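Local coordinates for protein 5-Carboxyvanillate Decarboxylase (Novosphingobium aromaticivorans, PDB 4QRN) that probably catalyses the metal-dependent decarboxylation of 5-carboxyvanillate, and holds a manganese ion and a nitrobenzoate analogue of that substrate in its active site, at residues T82-R87 against D336-Y341; S68-Y73 against A110-G115; A43-E48 against E86-L91. All blocks are in the same frame, centred on the assembly; numbering follows the deposited sequence.

The three contacts lie on the same side of the chain's centre, in an amidohydrolase-type (beta/alpha)8 barrel. Interaction 3 sits about 9 Å from interaction 1 and, like interaction 1, about 11 Å from interaction 2, centre to centre. Along the chain come 43-48, 68-73, 82-87 with 86-91, 110-115 and, far later, 336-341. Interactions 1 and 3 share helix 79-89, while interactions 2 and 3 meet at the neighbouring strands 38-44 and 106-111, where T112 N bonds to F44 O. Y337 O probably bonds to A43 N, joining the loop after the last strand to the first. Interactions 1 and 2 border the nitrobenzoate, and all three gather round the metal-ligand pocket at the strands' C-terminal ends.

Interaction 1: residues T82-R87 against D336-Y341; sequences TQILER and DYPYQY. With MN (manganese (II) ion), chain E; 1DF (4-hydroxy-3-methoxy-5-nitrobenzoic acid), chain F.
I84 and P338 bring the backbones closest, their CA atoms 5.7 Å apart, where a turn of helix 79-89 meets an irregular loop with a cis peptide before P338. This loop follows the last strand of the amidohydrolase (beta/alpha)8 barrel and carries D336, whose OD1 binds manganese at 2.1 Å; E41 and H210 are its other protein ligands. I84 packs on the loop through both branches: CG1 rests on the carbonyl oxygen of P338, and CG2 meets Y339 CE1 at 3.6 Å. The Y339 ring lies face-on against the nitrobenzoate, with ligand CM2 3.2 Å above the ring's plane, so I84 backs a wall of the pocket. R87 runs extended from CG to NE past Y337, its CG 3.4 Å from Y337 OH, and packs CB on P338 CB. Y341 turns its edge over one face of the R87 guanidinium, the two planes 66° apart, and D98 of helix 93-101 salt-bridges NE and also takes the Y337 hydroxyl. Two waters join the segments: one donates to both R87 O and Y337 OH, and the other accepts from R87 NH1 at 2.8 Å while donating to P338 O at 2.9 Å.

Interaction 2: residues S68-Y73 against A110-G115; sequences SLWGFY and ALTSPG. With 1DF (4-hydroxy-3-methoxy-5-nitrobenzoic acid), chain F.
W70 points its indole edge from helix 64-75 at the loop leaving strand 106-111, and NE1 donates to S113 O at 2.9 Å. The bond is fairly straight (156° at the hydrogen): the acceptor lies almost in the indole plane, and the N-H uses a lone pair in the carbonyl plane. Around this bond the loop closes in obliquely, with T112 CG2 3.6 Å from W70 CZ2 on the six-membered ring and P114 CD 3.4 Å from W70 NE1. The carbonyl is presented by a tight type VIa turn, with a cis peptide between S113 and P114 and G115 N bonded back to T112 O. T112 holds OG1 anti to its backbone N (chi1 -168°), which sends CG2 to the indole and the hydroxyl to the ligand methoxy group; OG1 lies 3.3 Å from ligand OM, while its hydrogen bond goes to Y339 OH. With W70 cut back to an alanine, S113 O would probably lose its indole donor and a gap would open beside T112 and P114, letting the turn shift. One residue back, L69 lays CD2 4.0 Å from ligand CV, near S113 O. Y73 reaches the ligand's carboxylate: OH donates to O2 at 2.5 Å, with O2 near the plane of the tyrosine ring. R80 of the same chain and R274 of the second subunit also bond to the ligand. The helix holds the carboxylate through Y73, and L69 joins T112 and S113 round the methoxy group, in the pocket of an amidohydrolase-type barrel, lined by loops at the C-terminal ends of its strands.

Interaction 3: residues A43-E48 against E86-L91; sequences AFATRE and ERLLDL
L88 turns CG anti to its own carbonyl carbon (chi1 -78°), which carries CD2 to within 3.8 Å of A43 CB. F44 instead sets CG between its backbone N and carbonyl carbon (chi1 72°), swinging the ring to the side of strand 38-44 where L91 waits. L91 CD2 lies 3.7 Å from F44 CB, and its CD1 approaches the ring at CD2, the two side chains crossing obliquely. L91 also packs on T135 and A139 of helix 122-142, and F44 on L136, which extends this apolar patch. The backbones meet almost at right angles, with F44 and L88 CA atoms 4.3 Å apart. A45 N donates to L88 O at 2.9 Å in a fairly straight bond (160° at the hydrogen), though it comes from well above the carbonyl plane. The same oxygen takes a CA-H...O contact from F44, so two neighbouring residues close on one carbonyl. The site is the C-terminal end of the first strand of the (beta/alpha)8 barrel, close to the manganese centre, where the chain passes from strand 38-44 into helix 47-59. T46 is the N-cap of that helix, its OG1 bonding weakly to I49 N. A45 keeps its small side chain against helix 79-89, CB 3.8 Å from L88 CB. L89 CD2 packs at the start of helix 47-59, 3.4 Å from R47 N, while the R47 guanidinium is salt-bridged to D51. A water bridges two backbone oxygens, donating to A45 O and L89 O at 2.7 Å each.

Interaction 1: residues T82-R87 against D336-Y341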
loop_
_atom_site.group_PDB
_atom_site.type_symbol
_atom_site.label_atom_id
_atom_site.label_comp_id
_atom_site.label_asym_id
_atom_site.label_seq_id
_atom_site.Cartn_x
_atom_site.Cartn_y
_atom_site.Cartn_z
ATOM N N THR A 82 2.040 -25.484 10.992
ATOM C CA THR A 82 1.350 -26.685 11.421
ATOM C C THR A 82 0.275 -26.362 12.446
ATOM O O THR A 82 -0.800 -26.962 12.415
ATOM C CB THR A 82 2.329 -27.773 11.957
ATOM O OG1 THR A 82 3.104 -27.224 13.018
ATOM C CG2 THR A 82 3.262 -28.279 10.854
ATOM N N GLN A 83 0.541 -25.433 13.355
ATOM C CA GLN A 83 -0.479 -25.040 14.321
ATOM C C GLN A 83 -1.642 -24.306 13.664
ATOM O O GLN A 83 -2.796 -24.487 14.056
ATOM C CB GLN A 83 0.154 -24.163 15.392
ATOM C CG GLN A 83 0.970 -24.908 16.413
ATOM C CD GLN A 83 0.148 -25.937 17.172
ATOM O OE1 GLN A 83 -0.832 -25.596 17.837
ATOM N NE2 GLN A 83 0.539 -27.204 17.069
ATOM N N ILE A 84 -1.353 -23.459 12.683
ATOM C CA ILE A 84 -2.413 -22.799 11.948
ATOM C C ILE A 84 -3.324 -23.806 11.267
ATOM O O ILE A 84 -4.561 -23.673 11.315
ATOM C CB ILE A 84 -1.808 -21.783 10.954
ATOM C CG1 ILE A 84 -1.400 -20.522 11.738
ATOM C CG2 ILE A 84 -2.749 -21.487 9.770
ATOM C CD1 ILE A 84 -0.532 -19.545 10.964
ATOM N N LEU A 85 -2.751 -24.803 10.598
ATOM C CA LEU A 85 -3.593 -25.732 9.858
ATOM C C LEU A 85 -4.506 -26.481 10.828
ATOM O O LEU A 85 -5.697 -26.665 10.546
ATOM C CB LEU A 85 -2.707 -26.678 9.047
ATOM C CG LEU A 85 -3.421 -27.676 8.151
ATOM C CD1 LEU A 85 -4.254 -26.954 7.117
ATOM C CD2 LEU A 85 -2.386 -28.625 7.512
ATOM N N GLU A 86 -3.961 -26.920 11.960
ATOM C CA GLU A 86 -4.785 -27.589 12.951
ATOM C C GLU A 86 -5.937 -26.710 13.434
ATOM O O GLU A 86 -7.096 -27.133 13.531
ATOM C CB GLU A 86 -3.924 -27.987 14.149
ATOM C CG GLU A 86 -3.004 -29.141 13.882
ATOM C CD GLU A 86 -2.184 -29.541 15.105
ATOM O OE1 GLU A 86 -2.522 -29.119 16.243
ATOM O OE2 GLU A 86 -1.200 -30.299 14.929
ATOM N N ARG A 87 -5.623 -25.467 13.759
ATOM C CA ARG A 87 -6.653 -24.562 14.266
ATOM C C ARG A 87 -7.687 -24.234 13.187
ATOM O O ARG A 87 -8.886 -24.151 13.504
ATOM C CB ARG A 87 -6.027 -23.285 14.842
ATOM C CG ARG A 87 -5.366 -23.532 16.194
ATOM C CD ARG A 87 -4.646 -22.310 16.674
ATOM N NE ARG A 87 -4.240 -22.486 18.059
ATOM C CZ ARG A 87 -3.083 -22.103 18.570
ATOM N NH1 ARG A 87 -2.177 -21.493 17.819
ATOM N NH2 ARG A 87 -2.853 -22.338 19.857
ATOM N N ASP A 336 -8.003 -12.036 13.417
ATOM C CA ASP A 336 -7.356 -12.798 12.341
ATOM C C ASP A 336 -6.890 -14.157 12.890
ATOM O O ASP A 336 -5.887 -14.712 12.433
ATOM C CB ASP A 336 -6.210 -11.999 11.650
ATOM C CG ASP A 336 -6.335 -11.946 10.109
ATOM O OD1 ASP A 336 -6.991 -12.848 9.501
ATOM O OD2 ASP A 336 -5.747 -10.991 9.532
ATOM N N TYR A 337 -7.656 -14.736 13.812
ATOM C CA TYR A 337 -7.372 -16.106 14.242
ATOM C C TYR A 337 -7.536 -17.043 13.038
ATOM O O TYR A 337 -8.497 -16.898 12.292
ATOM C CB TYR A 337 -8.365 -16.490 15.306
ATOM C CG TYR A 337 -8.247 -17.907 15.811
ATOM C CD1 TYR A 337 -8.955 -18.956 15.212
ATOM C CD2 TYR A 337 -7.449 -18.202 16.918
ATOM C CE1 TYR A 337 -8.897 -20.248 15.709
ATOM C CE2 TYR A 337 -7.373 -19.512 17.424
ATOM C CZ TYR A 337 -8.110 -20.522 16.816
ATOM O OH TYR A 337 -8.095 -21.817 17.304
ATOM N N PRO A 338 -6.654 -18.039 12.853
ATOM C CA PRO A 338 -5.515 -18.413 13.701
ATOM C C PRO A 338 -4.187 -17.893 13.169
ATOM O O PRO A 338 -3.140 -18.256 13.717
ATOM C CB PRO A 338 -5.573 -19.942 13.648
ATOM C CG PRO A 338 -5.966 -20.228 12.221
ATOM C CD PRO A 338 -6.969 -19.115 11.883
ATOM N N TYR A 339 -4.224 -17.097 12.102
ATOM C CA TYR A 339 -3.006 -16.563 11.521
ATOM C C TYR A 339 -2.257 -15.621 12.448
ATOM O O TYR A 339 -1.035 -15.480 12.352
ATOM C CB TYR A 339 -3.315 -15.870 10.187
ATOM C CG TYR A 339 -3.911 -16.851 9.191
ATOM C CD1 TYR A 339 -3.105 -17.777 8.538
ATOM C CD2 TYR A 339 -5.275 -16.859 8.902
ATOM C CE1 TYR A 339 -3.629 -18.704 7.655
ATOM C CE2 TYR A 339 -5.828 -17.795 8.019
ATOM C CZ TYR A 339 -4.983 -18.691 7.385
ATOM O OH TYR A 339 -5.475 -19.604 6.501
ATOM N N GLN A 340 -2.992 -14.948 13.329
ATOM C CA GLN A 340 -2.411 -13.999 14.253
ATOM C C GLN A 340 -3.127 -14.104 15.603
ATOM O O GLN A 340 -3.889 -13.218 16.000
ATOM C CB GLN A 340 -2.455 -12.594 13.660
ATOM C CG GLN A 340 -1.560 -11.615 14.394
ATOM C CD GLN A 340 -1.141 -10.447 13.516
ATOM O OE1 GLN A 340 -1.218 -10.507 12.283
ATOM N NE2 GLN A 340 -0.714 -9.360 14.160
ATOM N N TYR A 341 -2.882 -15.214 16.294
ATOM C CA TYR A 341 -3.531 -15.537 17.564
ATOM C C TYR A 341 -2.570 -15.185 18.687
ATOM O O TYR A 341 -1.681 -15.962 19.004
ATOM C CB TYR A 341 -3.853 -17.038 17.578
ATOM C CG TYR A 341 -4.432 -17.557 18.871
ATOM C CD1 TYR A 341 -5.542 -16.957 19.465
ATOM C CD2 TYR A 341 -3.889 -18.671 19.494
ATOM C CE1 TYR A 341 -6.094 -17.437 20.639
ATOM C CE2 TYR A 341 -4.421 -19.164 20.675
ATOM C CZ TYR A 341 -5.519 -18.545 21.250
ATOM O OH TYR A 341 -6.044 -19.017 22.429
HETATM MN MN MN E . -7.644 -12.936 7.502
HETATM C C1 1DF F . -2.556 -15.061 6.467
HETATM C CO1 1DF F . -3.053 -13.906 7.001
HETATM C CO2 1DF F . -3.411 -15.895 5.713
HETATM C CM1 1DF F . -4.460 -13.681 6.830
HETATM C CM2 1DF F . -4.778 -15.704 5.700
HETATM O OM 1DF F . -5.654 -16.509 5.029
HETATM C CZ 1DF F . -5.360 -14.641 6.375
HETATM C CC 1DF F . -1.125 -15.432 6.589
HETATM C CV 1DF F . -5.101 -17.447 4.104
HETATM O O1 1DF F . -0.479 -15.017 7.639
HETATM O O2 1DF F . -0.615 -16.131 5.706
HETATM O O3 1DF F . -6.647 -14.527 6.525
HETATM N N 1DF F . -4.875 -12.241 6.961
HETATM O O11 1DF F . -5.988 -11.870 6.718
HETATM O O22 1DF F . -3.962 -11.398 7.183
HETATM O O HOH W 1 -9.430 -24.022 16.295
HETATM O O HOH W 2 -2.173 -20.523 15.193
HETATM O O HOH W 3 -9.260 -14.140 8.363
#

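Interaction 2: residues S68-Y73 against A110-G115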
loop_
_atom_site.group_PDB
_atom_site.type_symbol
_atom_site.label_atom_id
_atom_site.label_comp_id
_atom_site.label_asym_id
_atom_site.label_seq_id
_atom_site.Cartn_x
_atom_site.Cartn_y
_atom_site.Cartn_z
ATOM N N SER A 68 2.373 -20.695 -3.467
ATOM C CA SER A 68 3.098 -20.033 -2.381
ATOM C C SER A 68 2.370 -20.154 -1.045
ATOM O O SER A 68 2.953 -20.551 -0.046
ATOM C CB SER A 68 3.282 -18.578 -2.749
ATOM O OG SER A 68 3.935 -17.900 -1.695
ATOM N N LEU A 69 1.096 -19.798 -1.022
ATOM C CA LEU A 69 0.352 -19.698 0.227
ATOM C C LEU A 69 -0.019 -21.075 0.778
ATOM O O LEU A 69 0.245 -21.375 1.952
ATOM C CB LEU A 69 -0.926 -18.880 -0.030
ATOM C CG LEU A 69 -1.850 -18.631 1.156
ATOM C CD1 LEU A 69 -1.150 -17.776 2.197
ATOM C CD2 LEU A 69 -3.131 -17.972 0.676
ATOM N N TRP A 70 -0.638 -21.901 -0.067
ATOM C CA TRP A 70 -1.150 -23.185 0.388
ATOM C C TRP A 70 -0.107 -24.293 0.287
ATOM O O TRP A 70 -0.162 -25.234 1.057
ATOM C CB TRP A 70 -2.512 -23.516 -0.273
ATOM C CG TRP A 70 -3.540 -22.686 0.445
ATOM C CD1 TRP A 70 -4.156 -21.543 0.013
ATOM C CD2 TRP A 70 -3.922 -22.861 1.801
ATOM N NE1 TRP A 70 -4.929 -21.004 1.023
ATOM C CE2 TRP A 70 -4.791 -21.795 2.130
ATOM C CE3 TRP A 70 -3.609 -23.812 2.780
ATOM C CZ2 TRP A 70 -5.327 -21.643 3.388
ATOM C CZ3 TRP A 70 -4.177 -23.659 4.036
ATOM C CH2 TRP A 70 -5.022 -22.588 4.312
ATOM N N GLY A 71 0.879 -24.169 -0.601
ATOM C CA GLY A 71 2.039 -25.044 -0.499
ATOM C C GLY A 71 2.674 -24.877 0.881
ATOM O O GLY A 71 3.092 -25.837 1.542
ATOM N N PHE A 72 2.726 -23.639 1.359
ATOM C CA PHE A 72 3.270 -23.368 2.697
ATOM C C PHE A 72 2.372 -23.924 3.805
ATOM O O PHE A 72 2.803 -24.775 4.587
ATOM C CB PHE A 72 3.523 -21.861 2.899
ATOM C CG PHE A 72 4.053 -21.510 4.271
ATOM C CD1 PHE A 72 5.359 -21.839 4.622
ATOM C CD2 PHE A 72 3.250 -20.878 5.216
ATOM C CE1 PHE A 72 5.853 -21.514 5.887
ATOM C CE2 PHE A 72 3.736 -20.563 6.477
ATOM C CZ PHE A 72 5.042 -20.886 6.813
ATOM N N TYR A 73 1.123 -23.484 3.896
ATOM C CA TYR A 73 0.343 -23.906 5.058
ATOM C C TYR A 73 0.035 -25.388 5.057
ATOM O O TYR A 73 -0.023 -25.997 6.128
ATOM C CB TYR A 73 -0.947 -23.067 5.242
ATOM C CG TYR A 73 -0.607 -21.691 5.740
ATOM C CD1 TYR A 73 -0.024 -21.517 6.995
ATOM C CD2 TYR A 73 -0.817 -20.573 4.953
ATOM C CE1 TYR A 73 0.360 -20.261 7.427
ATOM C CE2 TYR A 73 -0.435 -19.319 5.386
ATOM C CZ TYR A 73 0.152 -19.170 6.609
ATOM O OH TYR A 73 0.563 -17.935 7.035
ATOM N N ALA A 110 -15.286 -17.073 8.555
ATOM C CA ALA A 110 -15.369 -17.219 7.093
ATOM C C ALA A 110 -14.334 -18.210 6.595
ATOM O O ALA A 110 -13.210 -18.296 7.102
ATOM C CB ALA A 110 -15.167 -15.864 6.412
ATOM N N LEU A 111 -14.695 -18.909 5.537
ATOM C CA LEU A 111 -13.806 -19.865 4.895
ATOM C C LEU A 111 -12.543 -19.147 4.433
ATOM O O LEU A 111 -12.595 -18.107 3.776
ATOM C CB LEU A 111 -14.505 -20.519 3.714
ATOM C CG LEU A 111 -13.675 -21.574 2.980
ATOM C CD1 LEU A 111 -13.470 -22.800 3.841
ATOM C CD2 LEU A 111 -14.316 -21.934 1.645
ATOM N N THR A 112 -11.392 -19.726 4.749
ATOM C CA THR A 112 -10.138 -19.042 4.555
ATOM C C THR A 112 -9.798 -18.851 3.084
ATOM O O THR A 112 -10.122 -19.670 2.205
ATOM C CB THR A 112 -9.036 -19.781 5.328
ATOM O OG1 THR A 112 -7.863 -18.977 5.383
ATOM C CG2 THR A 112 -8.675 -21.111 4.715
ATOM N N SER A 113 -9.118 -17.741 2.819
ATOM C CA SER A 113 -8.749 -17.373 1.463
ATOM C C SER A 113 -7.852 -18.434 0.828
ATOM O O SER A 113 -6.931 -18.929 1.471
ATOM C CB SER A 113 -8.025 -16.041 1.528
ATOM O OG SER A 113 -7.615 -15.636 0.244
ATOM N N PRO A 114 -8.061 -18.750 -0.465
ATOM C CA PRO A 114 -8.934 -18.085 -1.440
ATOM C C PRO A 114 -10.309 -18.728 -1.605
ATOM O O PRO A 114 -10.995 -18.475 -2.604
ATOM C CB PRO A 114 -8.133 -18.229 -2.737
ATOM C CG PRO A 114 -7.534 -19.602 -2.599
ATOM C CD PRO A 114 -7.100 -19.647 -1.146
ATOM N N GLY A 115 -10.725 -19.558 -0.652
ATOM C CA GLY A 115 -12.017 -20.210 -0.779
ATOM C C GLY A 115 -12.065 -21.093 -2.015
ATOM O O GLY A 115 -11.074 -21.750 -2.370
HETATM C C1 1DF F . -2.556 -15.061 6.467
HETATM C CO1 1DF F . -3.053 -13.906 7.001
HETATM C CO2 1DF F . -3.411 -15.895 5.713
HETATM C CM1 1DF F . -4.460 -13.681 6.830
HETATM C CM2 1DF F . -4.778 -15.704 5.700
HETATM O OM 1DF F . -5.654 -16.509 5.029
HETATM C CZ 1DF F . -5.360 -14.641 6.375
HETATM C CC 1DF F . -1.125 -15.432 6.589
HETATM C CV 1DF F . -5.101 -17.447 4.104
HETATM O O1 1DF F . -0.479 -15.017 7.639
HETATM O O2 1DF F . -0.615 -16.131 5.706
HETATM O O3 1DF F . -6.647 -14.527 6.525
HETATM N N 1DF F . -4.875 -12.241 6.961
HETATM O O11 1DF F . -5.988 -11.870 6.718
HETATM O O22 1DF F . -3.962 -11.398 7.183
#

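Interaction 3: residues A43-E48 against E86-L91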
loop_
_atom_site.group_PDB
_atom_site.type_symbol
_atom_site.label_atom_id
_atom_site.label_comp_id
_atom_site.label_asym_id
_atom_site.label_seq_id
_atom_site.Cartn_x
_atom_site.Cartn_y
_atom_site.Cartn_z
ATOM N N ALA A 43 -10.911 -17.096 10.730
ATOM C CA ALA A 43 -10.860 -18.012 9.601
ATOM C C ALA A 43 -11.038 -19.480 10.005
ATOM O O ALA A 43 -10.603 -19.904 11.095
ATOM C CB ALA A 43 -9.524 -17.867 8.897
ATOM N N PHE A 44 -11.608 -20.264 9.083
ATOM C CA PHE A 44 -11.607 -21.723 9.211
ATOM C C PHE A 44 -11.372 -22.323 7.834
ATOM O O PHE A 44 -11.459 -21.632 6.812
ATOM C CB PHE A 44 -12.917 -22.258 9.815
ATOM C CG PHE A 44 -14.072 -22.182 8.876
ATOM C CD1 PHE A 44 -14.793 -20.993 8.766
ATOM C CD2 PHE A 44 -14.435 -23.264 8.087
ATOM C CE1 PHE A 44 -15.833 -20.849 7.880
ATOM C CE2 PHE A 44 -15.515 -23.133 7.167
ATOM C CZ PHE A 44 -16.208 -21.919 7.080
ATOM N N ALA A 45 -11.044 -23.620 7.803
ATOM C CA ALA A 45 -10.828 -24.357 6.563
ATOM C C ALA A 45 -11.642 -25.630 6.594
ATOM O O ALA A 45 -12.030 -26.090 7.672
ATOM C CB ALA A 45 -9.353 -24.717 6.392
ATOM N N THR A 46 -11.863 -26.218 5.416
ATOM C CA THR A 46 -12.343 -27.592 5.358
ATOM C C THR A 46 -11.244 -28.433 4.719
ATOM O O THR A 46 -10.557 -28.021 3.782
ATOM C CB THR A 46 -13.676 -27.749 4.600
ATOM O OG1 THR A 46 -13.465 -27.596 3.191
ATOM C CG2 THR A 46 -14.733 -26.763 5.124
ATOM N N ARG A 47 -11.109 -29.648 5.222
ATOM C CA ARG A 47 -10.071 -30.542 4.732
ATOM C C ARG A 47 -10.238 -30.816 3.244
ATOM O O ARG A 47 -9.246 -30.878 2.505
ATOM C CB ARG A 47 -10.111 -31.849 5.530
ATOM C CG ARG A 47 -8.972 -32.839 5.251
ATOM C CD ARG A 47 -7.628 -32.296 5.733
ATOM N NE ARG A 47 -6.833 -31.897 4.592
ATOM C CZ ARG A 47 -5.576 -31.478 4.640
ATOM N NH1 ARG A 47 -4.945 -31.332 5.803
ATOM N NH2 ARG A 47 -4.960 -31.175 3.507
ATOM N N GLU A 48 -11.480 -30.986 2.795
ATOM C CA GLU A 48 -11.668 -31.319 1.390
ATOM C C GLU A 48 -11.272 -30.166 0.466
ATOM O O GLU A 48 -10.768 -30.424 -0.632
ATOM C CB GLU A 48 -13.089 -31.801 1.093
ATOM C CG GLU A 48 -14.156 -30.802 1.370
ATOM C CD GLU A 48 -15.556 -31.364 1.192
ATOM O OE1 GLU A 48 -15.710 -32.596 0.979
ATOM O OE2 GLU A 48 -16.516 -30.563 1.285
ATOM N N GLU A 86 -3.961 -26.920 11.960
ATOM C CA GLU A 86 -4.785 -27.589 12.951
ATOM C C GLU A 86 -5.937 -26.710 13.434
ATOM O O GLU A 86 -7.096 -27.133 13.531
ATOM C CB GLU A 86 -3.924 -27.987 14.149
ATOM C CG GLU A 86 -3.004 -29.141 13.882
ATOM C CD GLU A 86 -2.184 -29.541 15.105
ATOM O OE1 GLU A 86 -2.522 -29.119 16.243
ATOM O OE2 GLU A 86 -1.200 -30.299 14.929
ATOM N N ARG A 87 -5.623 -25.467 13.759
ATOM C CA ARG A 87 -6.653 -24.562 14.266
ATOM C C ARG A 87 -7.687 -24.234 13.187
ATOM O O ARG A 87 -8.886 -24.151 13.504
ATOM C CB ARG A 87 -6.027 -23.285 14.842
ATOM C CG ARG A 87 -5.366 -23.532 16.194
ATOM C CD ARG A 87 -4.646 -22.310 16.674
ATOM N NE ARG A 87 -4.240 -22.486 18.059
ATOM C CZ ARG A 87 -3.083 -22.103 18.570
ATOM N NH1 ARG A 87 -2.177 -21.493 17.819
ATOM N NH2 ARG A 87 -2.853 -22.338 19.857
ATOM N N LEU A 88 -7.252 -24.016 11.952
ATOM C CA LEU A 88 -8.213 -23.719 10.887
ATOM C C LEU A 88 -9.282 -24.778 10.780
ATOM O O LEU A 88 -10.454 -24.480 10.533
ATOM C CB LEU A 88 -7.499 -23.650 9.534
ATOM C CG LEU A 88 -6.722 -22.365 9.239
ATOM C CD1 LEU A 88 -5.874 -22.589 7.979
ATOM C CD2 LEU A 88 -7.670 -21.184 9.037
ATOM N N LEU A 89 -8.870 -26.040 10.934
ATOM C CA LEU A 89 -9.770 -27.159 10.654
ATOM C C LEU A 89 -10.778 -27.411 11.772
ATOM O O LEU A 89 -11.757 -28.139 11.564
ATOM C CB LEU A 89 -8.948 -28.413 10.343
ATOM C CG LEU A 89 -8.224 -28.340 8.986
ATOM C CD1 LEU A 89 -7.133 -29.407 8.905
ATOM C CD2 LEU A 89 -9.174 -28.436 7.800
ATOM N N ASP A 90 -10.564 -26.818 12.945
ATOM C CA ASP A 90 -11.459 -27.059 14.079
ATOM C C ASP A 90 -12.561 -26.003 14.110
ATOM O O ASP A 90 -12.278 -24.809 14.033
ATOM C CB ASP A 90 -10.701 -27.029 15.394
ATOM C CG ASP A 90 -11.535 -27.564 16.538
ATOM O OD1 ASP A 90 -11.477 -28.790 16.768
ATOM O OD2 ASP A 90 -12.258 -26.793 17.210
ATOM N N LEU A 91 -13.801 -26.476 14.214
ATOM C CA LEU A 91 -14.984 -25.626 14.398
ATOM C C LEU A 91 -15.744 -26.039 15.648
ATOM O O LEU A 91 -16.963 -26.051 15.678
ATOM C CB LEU A 91 -15.909 -25.718 13.188
ATOM C CG LEU A 91 -15.449 -24.931 11.977
ATOM C CD1 LEU A 91 -16.330 -25.268 10.787
ATOM C CD2 LEU A 91 -15.482 -23.421 12.263
HETATM O O HOH W 4 -13.104 -28.113 9.190
#